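Local structure of endonuclease V isoform X2 (Ciona intestinalis, 6OZI) at a contact of chain A with DNA. The protein cleaves inosine-containing nucleic acid in a metal-ion-dependent reaction, as a eukaryotic, RNA-directed member of the endonuclease V family. Numbering follows the deposited sequence.

A contact of chain A with DNA. Residues 83-86, 118, 122, 127-128, 148. With nucleotides of chain B.
Ser84 and Leu86 read the Hoogsteen edge of DI5, an unpaired inosine held in the base-recognition pocket. Ser84 N donates an almost straight hydrogen bond to DI5 N7 at 2.8 Å (174° at the hydrogen). Leu86 N donates a longer one to the carbonyl DI5 O6, at 3.3 Å. On the sugar edge, Asn118 N hydrogen-bonds to DI5 N3 at 2.9 Å. Ala128 N lies 2.8 Å from DI5 N1. A hydrogen bond there would need N1 to accept, which the usual keto form does not offer, and the structure alone does not settle this. The side chain of Leu86 lies over one base face. Leu86 CB sits above DI5 C6 at 3.7 Å. CG is anti to the backbone N (chi1 176°), and the chain runs on across the six-membered ring. CD2 ends above N3 and C2, while CD1 points away from the base. On the opposite face Ile148 CD1 lies 3.8 Å from DI5 C8. His122 CD2 meets that face 3.7 Å from DI5 O6. The His122 ring probably helps hold this loop: NE2 donates in its ring plane to Ser84 O at 3.0 Å. An alanine in place of His122 would probably leave Ser84 O without this donor and the loop freer to shift away from N7. The pocket is built from loops and two helix starts: Leu86 opens helix 86-104 and Ala128 opens helix 128-136. Asn118 follows strand 112-116.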
ATOM      1  N   SER A  83      -5.770 -23.181   2.090  1.00 26.24           N
ATOM      2  CA  SER A  83      -4.798 -23.632   1.103  1.00 26.45           C
ATOM      3  C   SER A  83      -5.137 -25.049   0.656  1.00 25.16           C
ATOM      4  O   SER A  83      -5.572 -25.882   1.456  1.00 25.57           O
ATOM      5  CB  SER A  83      -3.373 -23.568   1.658  1.00 28.44           C
ATOM      6  OG  SER A  83      -3.218 -24.420   2.774  1.00 32.15           O
ATOM      7  N   SER A  84      -4.950 -25.303  -0.637  1.00 24.49           N
ATOM      8  CA  SER A  84      -5.311 -26.503  -1.390  1.00 25.75           C
ATOM      9  C   SER A  84      -6.790 -26.517  -1.776  1.00 27.29           C
ATOM     10  O   SER A  84      -7.203 -27.440  -2.498  1.00 28.53           O
ATOM     11  CB  SER A  84      -4.980 -27.812  -0.651  1.00 25.80           C
ATOM     12  OG  SER A  84      -3.583 -27.951  -0.482  1.00 25.65           O
ATOM     13  N   TYR A  85      -7.587 -25.510  -1.384  1.00 26.20           N
ATOM     14  CA  TYR A  85      -9.021 -25.483  -1.670  1.00 26.30           C
ATOM     15  C   TYR A  85      -9.482 -24.123  -2.195  1.00 27.59           C
ATOM     16  O   TYR A  85     -10.658 -23.771  -2.062  1.00 29.27           O
ATOM     17  CB  TYR A  85      -9.823 -25.875  -0.427  1.00 26.23           C
ATOM     18  CG  TYR A  85      -9.410 -27.219   0.118  1.00 27.02           C
ATOM     19  CD1 TYR A  85      -9.908 -28.392  -0.429  1.00 27.88           C
ATOM     20  CD2 TYR A  85      -8.497 -27.318   1.166  1.00 26.55           C
ATOM     21  CE1 TYR A  85      -9.515 -29.629   0.059  1.00 28.70           C
ATOM     22  CE2 TYR A  85      -8.098 -28.553   1.662  1.00 25.86           C
ATOM     23  CZ  TYR A  85      -8.605 -29.699   1.102  1.00 27.11           C
ATOM     24  OH  TYR A  85      -8.220 -30.927   1.585  1.00 27.82           O
ATOM     25  N   LEU A  86      -8.571 -23.362  -2.812  1.00 26.11           N
ATOM     26  CA  LEU A  86      -8.903 -22.041  -3.344  1.00 26.84           C
ATOM     27  C   LEU A  86     -10.000 -22.122  -4.403  1.00 27.78           C
ATOM     28  O   LEU A  86     -10.828 -21.196  -4.537  1.00 26.57           O
ATOM     29  CB  LEU A  86      -7.633 -21.404  -3.924  1.00 25.22           C
ATOM     30  CG  LEU A  86      -7.712 -20.050  -4.628  1.00 25.31           C
ATOM     31  CD1 LEU A  86      -8.228 -18.980  -3.665  1.00 26.69           C
ATOM     32  CD2 LEU A  86      -6.355 -19.655  -5.199  1.00 22.12           C
ATOM     33  N   ASN A 118      -1.774 -21.746  -8.033  1.00 21.76           N
ATOM     34  CA  ASN A 118      -1.177 -22.879  -8.717  1.00 22.83           C
ATOM     35  C   ASN A 118      -2.180 -23.593  -9.613  1.00 23.83           C
ATOM     36  O   ASN A 118      -3.397 -23.501  -9.430  1.00 24.50           O
ATOM     37  CB  ASN A 118      -0.614 -23.860  -7.692  1.00 21.49           C
ATOM     38  CG  ASN A 118       0.331 -23.193  -6.730  1.00 21.29           C
ATOM     39  OD1 ASN A 118       1.205 -22.436  -7.148  1.00 19.76           O
ATOM     40  ND2 ASN A 118       0.150 -23.444  -5.434  1.00 21.39           N
ATOM     41  N   HIS A 122       0.173 -28.798  -6.984  1.00 22.63           N
ATOM     42  CA  HIS A 122      -0.871 -28.966  -5.985  1.00 21.87           C
ATOM     43  C   HIS A 122      -0.793 -30.381  -5.434  1.00 23.65           C
ATOM     44  O   HIS A 122      -0.397 -31.308  -6.145  1.00 26.59           O
ATOM     45  CB  HIS A 122      -2.236 -28.687  -6.615  1.00 22.52           C
ATOM     46  CG  HIS A 122      -3.392 -28.786  -5.671  1.00 24.91           C
ATOM     47  ND1 HIS A 122      -4.086 -29.960  -5.464  1.00 26.55           N
ATOM     48  CD2 HIS A 122      -4.022 -27.843  -4.932  1.00 24.96           C
ATOM     49  CE1 HIS A 122      -5.069 -29.743  -4.609  1.00 27.03           C
ATOM     50  NE2 HIS A 122      -5.054 -28.466  -4.272  1.00 26.63           N
ATOM     51  N   GLY A 127      -4.891 -27.696  -8.602  1.00 25.41           N
ATOM     52  CA  GLY A 127      -5.006 -26.364  -8.044  1.00 24.33           C
ATOM     53  C   GLY A 127      -6.078 -25.555  -8.758  1.00 24.01           C
ATOM     54  O   GLY A 127      -6.612 -25.951  -9.797  1.00 23.53           O
ATOM     55  N   ALA A 128      -6.372 -24.377  -8.191  1.00 22.59           N
ATOM     56  CA  ALA A 128      -7.514 -23.582  -8.647  1.00 22.07           C
ATOM     57  C   ALA A 128      -7.407 -23.219 -10.122  1.00 22.33           C
ATOM     58  O   ALA A 128      -8.415 -23.225 -10.835  1.00 22.59           O
ATOM     59  CB  ALA A 128      -7.658 -22.320  -7.792  1.00 19.62           C
ATOM     60  N   ILE A 148       3.930 -22.751  -2.382  1.00 23.24           N
ATOM     61  CA  ILE A 148       3.231 -23.697  -1.528  1.00 23.66           C
ATOM     62  C   ILE A 148       4.192 -24.823  -1.167  1.00 23.69           C
ATOM     63  O   ILE A 148       4.973 -25.292  -2.010  1.00 21.27           O
ATOM     64  CB  ILE A 148       1.951 -24.220  -2.206  1.00 24.68           C
ATOM     65  CG1 ILE A 148       1.090 -24.958  -1.173  1.00 26.31           C
ATOM     66  CG2 ILE A 148       2.279 -25.124  -3.410  1.00 23.71           C
ATOM     67  CD1 ILE A 148      -0.322 -25.190  -1.603  1.00 27.22           C
TER
ATOM     68  P    DI B   5      -0.120 -20.652   1.165  1.00 26.98           P
ATOM     69  OP1  DI B   5       1.001 -19.778   1.655  1.00 28.32           O
ATOM     70  OP2  DI B   5      -1.431 -20.320   1.834  1.00 27.07           O
ATOM     71  O5'  DI B   5      -0.227 -20.599  -0.480  1.00 27.31           O
ATOM     72  C5'  DI B   5       0.917 -20.359  -1.260  1.00 25.36           C
ATOM     73  C4'  DI B   5       0.500 -19.990  -2.674  1.00 23.48           C
ATOM     74  O4'  DI B   5      -0.268 -21.267  -3.311  1.00 23.70           O
ATOM     75  C3'  DI B   5      -0.336 -18.969  -2.698  1.00 23.66           C
ATOM     76  O3'  DI B   5      -0.075 -18.071  -3.869  1.00 24.02           O
ATOM     77  C2'  DI B   5      -1.753 -19.572  -2.861  1.00 22.14           C
ATOM     78  C1'  DI B   5      -1.495 -20.899  -3.601  1.00 22.73           C
ATOM     79  N9   DI B   5      -2.474 -21.892  -3.129  1.00 24.08           N
ATOM     80  C8   DI B   5      -2.854 -22.428  -1.958  1.00 25.24           C
ATOM     81  N7   DI B   5      -3.852 -23.295  -2.231  1.00 24.03           N
ATOM     82  C5   DI B   5      -4.074 -23.285  -3.536  1.00 23.97           C
ATOM     83  C6   DI B   5      -5.067 -24.048  -4.411  1.00 26.24           C
ATOM     84  O6   DI B   5      -5.834 -24.815  -3.940  1.00 28.07           O
ATOM     85  N1   DI B   5      -5.079 -23.822  -5.814  1.00 25.73           N
ATOM     86  C2   DI B   5      -4.167 -22.886  -6.403  1.00 24.41           C
ATOM     87  N3   DI B   5      -3.230 -22.160  -5.565  1.00 22.21           N
ATOM     88  C4   DI B   5      -3.217 -22.400  -4.101  1.00 22.76           C
TER